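Local coordinates for fructosyl amine: oxygen oxidoreductase (PDB 3DJE), which oxidatively deglycates fructosyl amino acids with the help of an FAD cofactor, and is caught here with a thioether-linked fructose derivative in its pocket, at residues Ala341-Leu346 and Asp407-Phe412; Glu68-Leu73 and Ser363-Lys368; Gln230-Ala235 and Asn416-Phe421; Leu96-Cys101 and Asp107-Arg112. All coordinates share one frame; numbering follows the deposited sequence.

Overall arrangement
Interaction 1 and interaction 2 both touch the bound fructose derivative FSA. Their centres lie about 12 Å apart and they meet directly, Arg343 O standing 2.9 Å from Arg365 NH2. Interaction 2 also carries the backbone that grips the flavin of FAD, so the two build adjoining parts of one active site. Interaction 3 adjoins interaction 1, about 10 Å between centres, joined where Arg232 NH1 comes 2.8 Å from Asp407 O. Interaction 4 is centred about 16 Å from interaction 1 and touches it through Arg108, yet its Arg112 side chain lies about 5 Å from FSA. Interactions 3 and 4 reach the same large mixed sheet but stay about 9 Å apart at their nearest atoms.

Interaction 1. Residues Ala341-Leu346 and Asp407-Phe412; sequences ANREFL and DTLGRF. With FSA (1-S-(carboxymethyl)-1-thio-beta-D-fructopyranose), chain D.
Arg343 faces Leu409 and Arg411 across two irregular loops: 341-346 leads from strand 331-339 to strand 346-347, while 407-412 reverses in a type I' beta turn from Thr408 to Arg411, closed by Arg411 N to Thr408 O at 3.0 Å. Leu409 and Gly410 take the positive phi angles of this turn, a conformation easy for glycine, and an Asx turn on Asp407 leads into it. Together the loops form a wall of the FSA pocket in this FAD-dependent oxidase. Its centrepiece is a stack of two guanidinium groups, the planes 22° apart and the centres 3.5 Å apart, overlapping off-centre with Arg411 NH2 above Arg343. Arginine suits this place because its flat face can stack while its N-H bonds point outward along the edge. Asp339, paired with Arg411 NH1, would offset some of the charge, and Ser363 O accepts from Arg343 NH2. The Arg343 chain bends at chi3 (68°), carrying NH1 to Leu409 O, which lies in the guanidinium plane. That bond is nearly straight at 165°, though weak at 3.4 Å. Leucine adds an apolar flank: Leu409 CB packs on Arg343 CD at 3.8 Å, and Leu409 CD2 lies against Ala341 O. A water also ties the loops together, donating to both Ala341 O and Asp407 OD2. Arg411, extended from CG to NE, presents its edge to the sugar: NE donates to FSA O4 at 2.9 Å, and NH2 to FSA O5 at 3.0 Å.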
# COMPACT_ATOMS: atom_id res chain seq x y z
N ALA A 341 11.89 -0.29 -9.79
CA ALA A 341 11.91 0.07 -11.22
C ALA A 341 10.91 -0.70 -12.08
O ALA A 341 10.55 -0.25 -13.17
CB ALA A 341 13.34 -0.09 -11.79
N ASN A 342 10.47 -1.86 -11.58
CA ASN A 342 9.49 -2.70 -12.28
C ASN A 342 8.29 -3.08 -11.39
O ASN A 342 7.51 -3.97 -11.73
CB ASN A 342 10.17 -3.96 -12.82
CG ASN A 342 10.69 -4.86 -11.72
OD1 ASN A 342 10.68 -4.49 -10.54
ND2 ASN A 342 11.18 -6.04 -12.11
N ARG A 343 8.19 -2.40 -10.25
CA ARG A 343 7.12 -2.62 -9.26
C ARG A 343 7.04 -4.05 -8.72
O ARG A 343 5.99 -4.50 -8.25
CB ARG A 343 5.77 -2.10 -9.77
CG ARG A 343 5.76 -0.59 -9.87
CD ARG A 343 4.39 -0.10 -10.32
NE ARG A 343 3.39 -0.34 -9.29
CZ ARG A 343 2.08 -0.19 -9.48
NH1 ARG A 343 1.62 0.19 -10.67
NH2 ARG A 343 1.25 -0.42 -8.47
N GLU A 344 8.17 -4.73 -8.74
CA GLU A 344 8.32 -5.99 -8.00
C GLU A 344 8.93 -5.72 -6.62
O GLU A 344 9.66 -4.74 -6.43
CB GLU A 344 9.19 -6.99 -8.75
CG GLU A 344 8.72 -7.34 -10.16
CD GLU A 344 7.33 -8.00 -10.24
OE1 GLU A 344 6.73 -8.41 -9.21
OE2 GLU A 344 6.82 -8.12 -11.38
N PHE A 345 8.63 -6.59 -5.66
CA PHE A 345 9.01 -6.33 -4.27
C PHE A 345 10.51 -6.48 -4.06
O PHE A 345 11.22 -7.10 -4.87
CB PHE A 345 8.26 -7.27 -3.32
CG PHE A 345 6.77 -7.24 -3.49
CD1 PHE A 345 6.10 -6.04 -3.83
CD2 PHE A 345 6.02 -8.39 -3.28
CE1 PHE A 345 4.71 -5.99 -3.99
CE2 PHE A 345 4.62 -8.36 -3.43
CZ PHE A 345 3.96 -7.17 -3.78
N LEU A 346 11.01 -5.89 -2.96
CA LEU A 346 12.42 -5.98 -2.60
C LEU A 346 12.50 -6.61 -1.20
O LEU A 346 12.36 -5.93 -0.18
CB LEU A 346 13.08 -4.59 -2.63
CG LEU A 346 14.56 -4.52 -2.22
CD1 LEU A 346 15.42 -5.63 -2.86
CD2 LEU A 346 15.06 -3.13 -2.57
N ASP A 407 9.20 7.73 -14.81
CA ASP A 407 8.50 6.56 -15.36
C ASP A 407 7.13 6.40 -14.69
O ASP A 407 7.04 6.30 -13.46
CB ASP A 407 9.34 5.28 -15.15
CG ASP A 407 8.86 4.08 -15.97
OD1 ASP A 407 7.69 4.02 -16.42
OD2 ASP A 407 9.67 3.14 -16.15
N THR A 408 6.08 6.37 -15.50
CA THR A 408 4.72 6.24 -14.96
C THR A 408 4.41 4.83 -14.45
O THR A 408 3.39 4.61 -13.78
CB THR A 408 3.66 6.67 -16.00
OG1 THR A 408 3.87 5.96 -17.22
CG2 THR A 408 3.73 8.18 -16.25
N LEU A 409 5.27 3.87 -14.80
CA LEU A 409 5.20 2.49 -14.28
C LEU A 409 3.83 1.83 -14.42
O LEU A 409 3.34 1.18 -13.48
CB LEU A 409 5.67 2.43 -12.82
CG LEU A 409 7.15 2.76 -12.61
CD1 LEU A 409 7.48 2.91 -11.13
CD2 LEU A 409 8.04 1.74 -13.25
N GLY A 410 3.22 2.00 -15.58
CA GLY A 410 1.94 1.37 -15.89
C GLY A 410 0.73 2.02 -15.26
O GLY A 410 -0.38 1.48 -15.36
N ARG A 411 0.92 3.17 -14.62
CA ARG A 411 -0.19 3.93 -14.05
C ARG A 411 -0.68 5.01 -15.00
O ARG A 411 0.09 5.53 -15.82
CB ARG A 411 0.20 4.56 -12.71
CG ARG A 411 0.64 3.57 -11.65
CD ARG A 411 0.91 4.33 -10.36
NE ARG A 411 1.20 3.45 -9.21
CZ ARG A 411 2.42 3.19 -8.75
NH1 ARG A 411 3.50 3.70 -9.34
NH2 ARG A 411 2.57 2.40 -7.68
N PHE A 412 -1.96 5.36 -14.86
CA PHE A 412 -2.62 6.35 -15.69
C PHE A 412 -3.42 7.33 -14.84
O PHE A 412 -3.49 7.19 -13.61
CB PHE A 412 -3.54 5.66 -16.71
CG PHE A 412 -2.80 4.85 -17.72
CD1 PHE A 412 -2.27 5.46 -18.85
CD2 PHE A 412 -2.57 3.49 -17.52
CE1 PHE A 412 -1.55 4.72 -19.80
CE2 PHE A 412 -1.85 2.74 -18.45
CZ PHE A 412 -1.35 3.35 -19.59
OAB FSA D . -3.45 -3.18 -5.50
CAL FSA D . -4.61 -2.82 -5.77
OAA FSA D . -5.49 -3.63 -6.16
CAH FSA D . -5.01 -1.36 -5.67
SAK FSA D . -3.65 -0.31 -5.29
C1 FSA D . -4.57 1.20 -5.37
C2 FSA D . -3.65 2.40 -5.61
O2 FSA D . -4.31 3.61 -5.21
C3 FSA D . -3.25 2.50 -7.08
O3 FSA D . -4.40 2.80 -7.89
C4 FSA D . -2.13 3.53 -7.30
O4 FSA D . -1.67 3.45 -8.66
C5 FSA D . -0.94 3.30 -6.37
O5 FSA D . -0.23 2.11 -6.73
C6 FSA D . -1.44 3.21 -4.93
O6 FSA D . -2.44 2.19 -4.83
O HOH W 1 11.52 2.25 -14.10
O HOH W 2 -0.94 0.14 -12.18

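Interaction 2. Residues Glu68-Leu73 and Ser363-Lys368; sequences EVNEIL and SGRGFK. With FAD (flavin-adenine dinucleotide), chain C; FSA (1-S-(carboxymethyl)-1-thio-beta-D-fructopyranose), chain D.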
# COMPACT_ATOMS: atom_id res chain seq x y z
N GLU A 68 3.74 -15.76 -12.77
CA GLU A 68 3.79 -16.97 -11.94
C GLU A 68 4.16 -16.67 -10.49
O GLU A 68 3.50 -17.14 -9.56
CB GLU A 68 4.74 -18.00 -12.57
CG GLU A 68 4.22 -18.49 -13.92
CD GLU A 68 5.04 -19.60 -14.55
OE1 GLU A 68 6.16 -19.91 -14.07
OE2 GLU A 68 4.54 -20.18 -15.55
N VAL A 69 5.21 -15.87 -10.29
CA VAL A 69 5.63 -15.52 -8.94
C VAL A 69 4.54 -14.70 -8.24
O VAL A 69 4.20 -14.97 -7.10
CB VAL A 69 6.98 -14.77 -8.94
CG1 VAL A 69 7.25 -14.14 -7.56
CG2 VAL A 69 8.11 -15.73 -9.33
N ASN A 70 3.98 -13.72 -8.94
CA ASN A 70 2.94 -12.88 -8.32
C ASN A 70 1.69 -13.67 -7.97
O ASN A 70 1.04 -13.39 -6.95
CB ASN A 70 2.67 -11.65 -9.18
CG ASN A 70 3.69 -10.55 -8.92
OD1 ASN A 70 3.54 -9.76 -7.98
ND2 ASN A 70 4.77 -10.54 -9.70
N GLU A 71 1.38 -14.69 -8.76
CA GLU A 71 0.26 -15.59 -8.45
C GLU A 71 0.48 -16.37 -7.16
O GLU A 71 -0.46 -16.53 -6.36
CB GLU A 71 0.02 -16.56 -9.61
CG GLU A 71 -0.71 -15.92 -10.79
CD GLU A 71 -0.93 -16.88 -11.95
OE1 GLU A 71 -0.13 -17.83 -12.13
OE2 GLU A 71 -1.91 -16.67 -12.69
N ILE A 72 1.71 -16.84 -6.97
CA ILE A 72 2.09 -17.58 -5.77
C ILE A 72 1.90 -16.69 -4.54
O ILE A 72 1.28 -17.11 -3.56
CB ILE A 72 3.54 -18.09 -5.85
CG1 ILE A 72 3.65 -19.17 -6.93
CG2 ILE A 72 4.03 -18.63 -4.50
CD1 ILE A 72 5.09 -19.61 -7.23
N LEU A 73 2.40 -15.46 -4.62
CA LEU A 73 2.34 -14.55 -3.47
C LEU A 73 0.91 -14.09 -3.21
O LEU A 73 0.50 -13.94 -2.05
CB LEU A 73 3.28 -13.36 -3.66
CG LEU A 73 4.77 -13.70 -3.79
CD1 LEU A 73 5.60 -12.42 -3.85
CD2 LEU A 73 5.27 -14.61 -2.65
N SER A 363 5.74 -0.94 -3.68
CA SER A 363 5.38 -0.45 -5.03
C SER A 363 3.88 -0.11 -5.18
O SER A 363 3.27 -0.30 -6.25
CB SER A 363 5.86 -1.46 -6.09
OG SER A 363 7.28 -1.59 -6.05
N GLY A 364 3.31 0.45 -4.12
CA GLY A 364 1.92 0.91 -4.14
C GLY A 364 0.92 -0.19 -4.36
O GLY A 364 -0.19 0.06 -4.85
N ARG A 365 1.27 -1.42 -3.97
CA ARG A 365 0.32 -2.53 -4.12
C ARG A 365 0.51 -3.57 -3.03
O ARG A 365 0.12 -4.71 -3.19
CB ARG A 365 0.46 -3.15 -5.51
CG ARG A 365 1.78 -3.86 -5.76
CD ARG A 365 1.93 -4.20 -7.24
NE ARG A 365 3.15 -4.96 -7.52
CZ ARG A 365 3.24 -6.28 -7.48
NH1 ARG A 365 2.18 -7.03 -7.15
NH2 ARG A 365 4.40 -6.88 -7.76
N GLY A 366 1.09 -3.17 -1.89
CA GLY A 366 1.49 -4.14 -0.89
C GLY A 366 0.51 -4.42 0.24
O GLY A 366 0.77 -5.32 1.05
N PHE A 367 -0.60 -3.68 0.35
CA PHE A 367 -1.41 -3.90 1.54
C PHE A 367 -2.01 -5.29 1.59
O PHE A 367 -2.06 -5.93 2.66
CB PHE A 367 -2.53 -2.89 1.78
CG PHE A 367 -3.23 -3.15 3.10
CD1 PHE A 367 -2.63 -2.73 4.29
CD2 PHE A 367 -4.37 -3.94 3.16
CE1 PHE A 367 -3.21 -3.06 5.54
CE2 PHE A 367 -4.96 -4.26 4.40
CZ PHE A 367 -4.37 -3.82 5.58
N LYS A 368 -2.48 -5.74 0.44
CA LYS A 368 -3.21 -7.00 0.38
C LYS A 368 -2.38 -8.18 0.90
O LYS A 368 -2.95 -9.22 1.22
CB LYS A 368 -3.75 -7.27 -1.02
CG LYS A 368 -2.68 -7.48 -2.07
CD LYS A 368 -3.30 -7.56 -3.48
CE LYS A 368 -3.73 -6.21 -4.04
NZ LYS A 368 -2.58 -5.27 -4.28
PA FAD C . 3.94 1.42 5.62
O1A FAD C . 2.77 0.62 5.98
O2A FAD C . 3.73 2.82 5.14
O5B FAD C . 4.86 1.38 6.90
C5B FAD C . 6.07 2.13 7.02
C4B FAD C . 6.32 2.33 8.52
O4B FAD C . 7.65 2.89 8.57
C3B FAD C . 5.35 3.42 9.04
O3B FAD C . 4.52 2.91 10.10
C2B FAD C . 6.32 4.50 9.54
O2B FAD C . 5.86 5.13 10.77
C1B FAD C . 7.64 3.70 9.71
N9A FAD C . 8.76 4.68 9.84
C8A FAD C . 8.96 5.83 9.16
N7A FAD C . 10.07 6.43 9.64
C5A FAD C . 10.57 5.66 10.61
C6A FAD C . 11.67 5.77 11.47
N6A FAD C . 12.48 6.85 11.40
N1A FAD C . 11.89 4.79 12.36
C2A FAD C . 11.09 3.72 12.45
N3A FAD C . 10.03 3.58 11.65
C4A FAD C . 9.75 4.54 10.73
N1 FAD C . -2.33 -1.75 -1.54
C2 FAD C . -3.24 -2.78 -1.77
O2 FAD C . -2.91 -3.96 -1.68
N3 FAD C . -4.56 -2.45 -2.10
C4 FAD C . -4.98 -1.13 -2.23
O4 FAD C . -6.15 -0.88 -2.52
C4X FAD C . -4.05 -0.10 -2.01
N5 FAD C . -4.43 1.23 -2.14
C5X FAD C . -3.55 2.24 -1.75
C6 FAD C . -4.02 3.54 -1.69
C7 FAD C . -3.18 4.57 -1.26
C7M FAD C . -3.75 5.99 -1.24
C8 FAD C . -1.88 4.29 -0.87
C8M FAD C . -0.97 5.42 -0.32
C9 FAD C . -1.41 2.96 -0.92
C9A FAD C . -2.25 1.93 -1.35
N10 FAD C . -1.81 0.59 -1.42
C10 FAD C . -2.73 -0.43 -1.67
C1' FAD C . -0.39 0.26 -1.22
C2' FAD C . -0.16 -0.17 0.23
O2' FAD C . -0.88 0.71 1.12
C3' FAD C . 1.34 -0.11 0.53
O3' FAD C . 2.06 -0.76 -0.54
C4' FAD C . 1.69 -0.83 1.83
O4' FAD C . 0.80 -0.48 2.89
C5' FAD C . 3.12 -0.45 2.23
O5' FAD C . 3.50 -1.16 3.43
P FAD C . 4.92 -0.88 4.11
O1P FAD C . 5.99 -1.04 3.09
O2P FAD C . 4.93 -1.70 5.35
O3P FAD C . 4.88 0.67 4.54
OAB FSA D . -3.45 -3.18 -5.50
CAL FSA D . -4.61 -2.82 -5.77
OAA FSA D . -5.49 -3.63 -6.16
CAH FSA D . -5.01 -1.36 -5.67
SAK FSA D . -3.65 -0.31 -5.29
C1 FSA D . -4.57 1.20 -5.37
C2 FSA D . -3.65 2.40 -5.61
O2 FSA D . -4.31 3.61 -5.21
C3 FSA D . -3.25 2.50 -7.08
O3 FSA D . -4.40 2.80 -7.89
C4 FSA D . -2.13 3.53 -7.30
O4 FSA D . -1.67 3.45 -8.66
C5 FSA D . -0.94 3.30 -6.37
O5 FSA D . -0.23 2.11 -6.73
C6 FSA D . -1.44 3.21 -4.93
O6 FSA D . -2.44 2.19 -4.83
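Asn70, on helix 64-83, and Arg365, in the loop after strand 356-360, are the closest residues of these two segments, yet their CA atoms stay 11.5 Å apart, so a long side chain, that of Arg365, has to span most of the gap. It does so extended from CG to NE. It grips Asn70 end-on, NH2 at 3.0 Å and NH1 at 3.2 Å from the single atom OD1. The oxygen lies at the guanidinium edge, and both nitrogens approach it from one face of the amide, whose plane is turned 46° from that of the guanidinium. Asparagine fits because its other end is a donor: ND2 bonds to Glu66 O and Glu344 OE1, fixing the rotation of the amide. Arg365 NH2 is held in addition by Arg343 O and Glu344. These bonds tie helix 64-83 to the loop 363-368, whose backbone amides bind FAD: Gly366 N donates to the ribityl O3' at 2.9 Å, Phe367 N to the flavin N1, and Lys368 N to O2 at 2.8 Å. Gly364 has positive phi, and a CB there would run into FSA O5, so glycine suits the place; its carbonyl accepts from that hydroxyl. Lys368, bent at chi3 and chi4, folds back so that NZ donates to Arg365 O, to FAD O2 at 2.9 Å and to FSA OAB at 2.6 Å.

Interaction 3. Residues Gln230-Ala235 and Asn416-Phe421; sequences QLRPTA and NRVMDF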
# COMPACT_ATOMS: atom_id res chain seq x y z
N GLN A 230 17.14 1.87 -6.12
CA GLN A 230 16.06 0.87 -6.25
C GLN A 230 14.69 1.35 -5.79
O GLN A 230 13.67 0.78 -6.22
CB GLN A 230 16.41 -0.42 -5.51
CG GLN A 230 17.47 -1.28 -6.19
CD GLN A 230 17.85 -2.44 -5.32
OE1 GLN A 230 17.26 -3.52 -5.40
NE2 GLN A 230 18.84 -2.23 -4.45
N LEU A 231 14.63 2.37 -4.93
CA LEU A 231 13.33 2.82 -4.41
C LEU A 231 12.98 4.24 -4.81
O LEU A 231 13.81 5.13 -4.68
CB LEU A 231 13.27 2.69 -2.88
CG LEU A 231 13.50 1.31 -2.23
CD1 LEU A 231 13.49 1.45 -0.71
CD2 LEU A 231 12.43 0.33 -2.68
N ARG A 232 11.75 4.47 -5.28
CA ARG A 232 11.25 5.82 -5.53
C ARG A 232 10.07 6.07 -4.59
O ARG A 232 8.94 5.63 -4.89
CB ARG A 232 10.79 6.00 -6.98
CG ARG A 232 10.34 7.45 -7.28
CD ARG A 232 9.68 7.57 -8.66
NE ARG A 232 8.39 6.87 -8.71
CZ ARG A 232 7.68 6.67 -9.82
NH1 ARG A 232 8.15 7.11 -10.99
NH2 ARG A 232 6.51 6.02 -9.77
N PRO A 233 10.30 6.78 -3.47
CA PRO A 233 9.17 7.19 -2.64
C PRO A 233 8.18 8.02 -3.45
O PRO A 233 8.57 9.00 -4.10
CB PRO A 233 9.83 8.01 -1.53
CG PRO A 233 11.19 7.46 -1.43
CD PRO A 233 11.58 7.19 -2.88
N THR A 234 6.91 7.61 -3.42
CA THR A 234 5.86 8.23 -4.25
C THR A 234 4.55 8.24 -3.46
O THR A 234 4.30 7.34 -2.64
CB THR A 234 5.70 7.46 -5.58
OG1 THR A 234 6.99 7.20 -6.13
CG2 THR A 234 4.90 8.30 -6.59
N ALA A 235 3.74 9.26 -3.70
CA ALA A 235 2.55 9.46 -2.91
C ALA A 235 1.27 9.54 -3.74
O ALA A 235 1.28 10.05 -4.87
CB ALA A 235 2.69 10.71 -2.07
N ASN A 416 -1.23 12.20 -16.52
CA ASN A 416 -0.47 11.07 -17.06
C ASN A 416 1.04 11.31 -17.01
O ASN A 416 1.77 10.97 -17.94
CB ASN A 416 -0.95 10.73 -18.48
CG ASN A 416 -2.29 10.01 -18.47
OD1 ASN A 416 -3.31 10.57 -18.86
ND2 ASN A 416 -2.29 8.77 -18.01
N ARG A 417 1.46 11.92 -15.91
CA ARG A 417 2.85 12.21 -15.59
C ARG A 417 3.03 11.89 -14.12
O ARG A 417 2.09 12.03 -13.33
CB ARG A 417 3.15 13.71 -15.73
CG ARG A 417 2.88 14.33 -17.06
CD ARG A 417 3.36 15.78 -17.03
NE ARG A 417 3.44 16.36 -18.37
CZ ARG A 417 4.45 16.20 -19.21
NH1 ARG A 417 5.50 15.45 -18.88
NH2 ARG A 417 4.42 16.78 -20.40
N VAL A 418 4.24 11.48 -13.75
CA VAL A 418 4.62 11.47 -12.33
C VAL A 418 4.84 12.92 -11.90
O VAL A 418 5.75 13.61 -12.40
CB VAL A 418 5.87 10.61 -12.07
CG1 VAL A 418 6.23 10.58 -10.58
CG2 VAL A 418 5.67 9.18 -12.59
N MSE A 419 4.01 13.39 -10.97
CA MSE A 419 4.03 14.78 -10.52
C MSE A 419 5.00 14.98 -9.36
O MSE A 419 5.65 14.04 -8.91
CB MSE A 419 2.62 15.21 -10.14
CG MSE A 419 1.64 15.09 -11.28
SE MSE A 419 -0.18 15.19 -10.69
CE MSE A 419 -0.29 13.44 -9.83
N ASP A 420 5.12 16.22 -8.90
CA ASP A 420 5.98 16.53 -7.75
C ASP A 420 5.35 17.58 -6.86
O ASP A 420 4.77 18.56 -7.33
CB ASP A 420 7.38 16.95 -8.21
CG ASP A 420 8.41 16.88 -7.09
OD1 ASP A 420 9.20 15.92 -7.05
OD2 ASP A 420 8.41 17.80 -6.24
N PHE A 421 5.46 17.37 -5.55
CA PHE A 421 4.84 18.27 -4.58
C PHE A 421 5.40 19.69 -4.61
O PHE A 421 4.73 20.63 -4.19
CB PHE A 421 4.93 17.68 -3.17
CG PHE A 421 3.92 16.58 -2.90
CD1 PHE A 421 2.55 16.84 -2.95
CD2 PHE A 421 4.35 15.29 -2.57
CE1 PHE A 421 1.61 15.83 -2.70
CE2 PHE A 421 3.41 14.27 -2.32
CZ PHE A 421 2.05 14.54 -2.38
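Val418 meets Arg232 where two strands of the large mixed sheet reach across the one between them: strand 232-242 pairs antiparallel with strand 274-289, and the short strand 419-420 pairs in parallel with that same strand 274-289. The touching parts run 65° apart. Val418, just ahead of its strand, sets both methyls against the guanidinium of Arg232. CG2 comes to 3.6 Å from NH1, and CG1 stands 4.0 Å above the plane, offset toward its rim. A branched apolar residue suits this place because it can lie on the flat group while the N-H bonds are used elsewhere. NH1 donates to Trp405 O and Asp407 O, and NH2 pairs with Asp339. Arg232 is also braced within its own strand: CG is anti to the backbone N (chi1 -176°), and a bend at chi3 brings NE to 3.0 Å from Thr234 OG1. That hydroxyl in turn donates to Arg232 O at 2.8 Å, so threonine serves as both acceptor and donor. Further along, Met419, a selenomethionine, joins strand 274-289 by backbone bonds to Gly283 and Thr285. Asp420 OD1 adds Thr285 OG1 and Met287 N. Phe421 then returns to strand 232-242, its ring bordered by Ile334 of strand 331-339. Ala235, being small, lets the ring edge come close, and its CB lies in the plane of the ring, 3.6 Å from CE2 and 3.9 Å from CZ.

Interaction 4. Residues Leu96-Cys101 and Asp107-Arg112; sequences LLMSAC and DRLGVR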
# COMPACT_ATOMS: atom_id res chain seq x y z
N LEU A 96 -15.79 -6.43 -7.40
CA LEU A 96 -14.92 -5.35 -7.86
C LEU A 96 -15.12 -5.10 -9.34
O LEU A 96 -15.05 -6.03 -10.14
CB LEU A 96 -13.46 -5.74 -7.62
CG LEU A 96 -12.34 -4.94 -8.30
CD1 LEU A 96 -12.31 -3.52 -7.77
CD2 LEU A 96 -11.00 -5.62 -8.09
N LEU A 97 -15.34 -3.83 -9.69
CA LEU A 97 -15.36 -3.41 -11.08
C LEU A 97 -13.98 -2.86 -11.40
O LEU A 97 -13.50 -1.97 -10.69
CB LEU A 97 -16.42 -2.31 -11.30
CG LEU A 97 -16.29 -1.63 -12.67
CD1 LEU A 97 -16.84 -2.57 -13.75
CD2 LEU A 97 -16.96 -0.28 -12.71
N MSE A 98 -13.37 -3.38 -12.47
CA MSE A 98 -12.11 -2.83 -13.00
C MSE A 98 -12.37 -2.32 -14.42
O MSE A 98 -12.84 -3.07 -15.27
CB MSE A 98 -11.04 -3.92 -13.04
CG MSE A 98 -10.55 -4.35 -11.66
SE MSE A 98 -9.59 -2.90 -10.84
CE MSE A 98 -8.04 -2.84 -12.05
N SER A 99 -12.07 -1.05 -14.66
CA SER A 99 -12.46 -0.41 -15.93
C SER A 99 -11.41 0.60 -16.40
O SER A 99 -10.49 0.93 -15.65
CB SER A 99 -13.81 0.28 -15.78
OG SER A 99 -13.76 1.28 -14.78
N ALA A 100 -11.55 1.04 -17.65
CA ALA A 100 -10.68 2.07 -18.23
C ALA A 100 -11.46 2.79 -19.33
O ALA A 100 -12.63 2.48 -19.56
CB ALA A 100 -9.39 1.46 -18.77
N CYS A 101 -10.81 3.75 -19.98
CA CYS A 101 -11.49 4.57 -20.99
C CYS A 101 -10.74 4.64 -22.33
O CYS A 101 -11.34 4.43 -23.41
CB CYS A 101 -11.68 5.98 -20.47
SG CYS A 101 -12.75 6.08 -19.04
N ASP A 107 -5.67 -1.37 -22.91
CA ASP A 107 -4.56 -2.30 -23.06
C ASP A 107 -4.02 -2.67 -21.68
O ASP A 107 -3.84 -3.86 -21.37
CB ASP A 107 -3.44 -1.72 -23.93
CG ASP A 107 -3.85 -1.57 -25.39
OD1 ASP A 107 -4.89 -2.13 -25.80
OD2 ASP A 107 -3.11 -0.87 -26.15
N ARG A 108 -3.79 -1.67 -20.85
CA ARG A 108 -3.29 -1.91 -19.48
C ARG A 108 -4.30 -2.73 -18.69
O ARG A 108 -3.93 -3.65 -17.96
CB ARG A 108 -3.00 -0.58 -18.78
CG ARG A 108 -2.53 -0.71 -17.32
CD ARG A 108 -1.18 -1.41 -17.20
NE ARG A 108 -0.66 -1.31 -15.84
CZ ARG A 108 0.31 -2.07 -15.33
NH1 ARG A 108 0.88 -3.01 -16.07
NH2 ARG A 108 0.71 -1.89 -14.08
N LEU A 109 -5.58 -2.42 -18.85
CA LEU A 109 -6.65 -3.16 -18.19
C LEU A 109 -6.59 -4.66 -18.54
O LEU A 109 -6.79 -5.52 -17.68
CB LEU A 109 -8.01 -2.56 -18.55
CG LEU A 109 -9.18 -3.11 -17.74
CD1 LEU A 109 -9.09 -2.67 -16.27
CD2 LEU A 109 -10.52 -2.67 -18.33
N GLY A 110 -6.32 -4.97 -19.80
CA GLY A 110 -6.18 -6.37 -20.23
C GLY A 110 -5.07 -7.10 -19.49
O GLY A 110 -5.24 -8.27 -19.12
N VAL A 111 -3.95 -6.42 -19.27
CA VAL A 111 -2.81 -7.00 -18.56
C VAL A 111 -3.18 -7.22 -17.10
O VAL A 111 -2.85 -8.26 -16.52
CB VAL A 111 -1.55 -6.10 -18.62
CG1 VAL A 111 -0.47 -6.62 -17.71
CG2 VAL A 111 -1.03 -6.02 -20.05
N ARG A 112 -3.87 -6.24 -16.52
CA ARG A 112 -4.22 -6.29 -15.11
C ARG A 112 -5.27 -7.36 -14.79
O ARG A 112 -5.11 -8.14 -13.84
CB ARG A 112 -4.65 -4.91 -14.63
CG ARG A 112 -3.47 -3.92 -14.65
CD ARG A 112 -3.72 -2.59 -13.92
NE ARG A 112 -4.15 -2.76 -12.53
CZ ARG A 112 -4.36 -1.75 -11.69
NH1 ARG A 112 -4.17 -0.50 -12.09
NH2 ARG A 112 -4.78 -1.99 -10.45
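A strand-turn-helix unit brings Met98 and Ala100 of strand 96-100 against Leu109 of helix 103-113, which folds back over the strand. The segment axes approach to 8.2 Å, and their directions differ by 152°, nearly antiparallel. Leu109 is the chief apolar contact: a chi1 of -170° turns its CG opposite the backbone N and sends both methyls onto the strand. CD1 lies 3.8 Å from Met98 C and 4.0 Å from Met98 CB, and CD2 lies 3.9 Å from Ala100 N. Leucine has the reach to lie across the backbone itself, whereas the small Ala100 lets the helix come near, its CB 4.3 Å from Leu109 CB. One helical turn on, Arg112 is met by Met98, a selenomethionine whose chain bends at chi2 and chi3. The two side chains cross at about a right angle. Met98 CE sits 3.7 Å from NH2, so an apolar tip rests against one guanidinium face near the rim. The Arg112 side chain lies about 5 Å from FSA, so the unit borders the substrate pocket. Ser99 points its CB away from the helix, and its OG bonds to Phe258 O. Strand 96-100 runs between strands 147-151, antiparallel, and 256-259, parallel, with helix 103-113 packed on one face of the sheet and Tyr60 and Ile260 also touching Arg112.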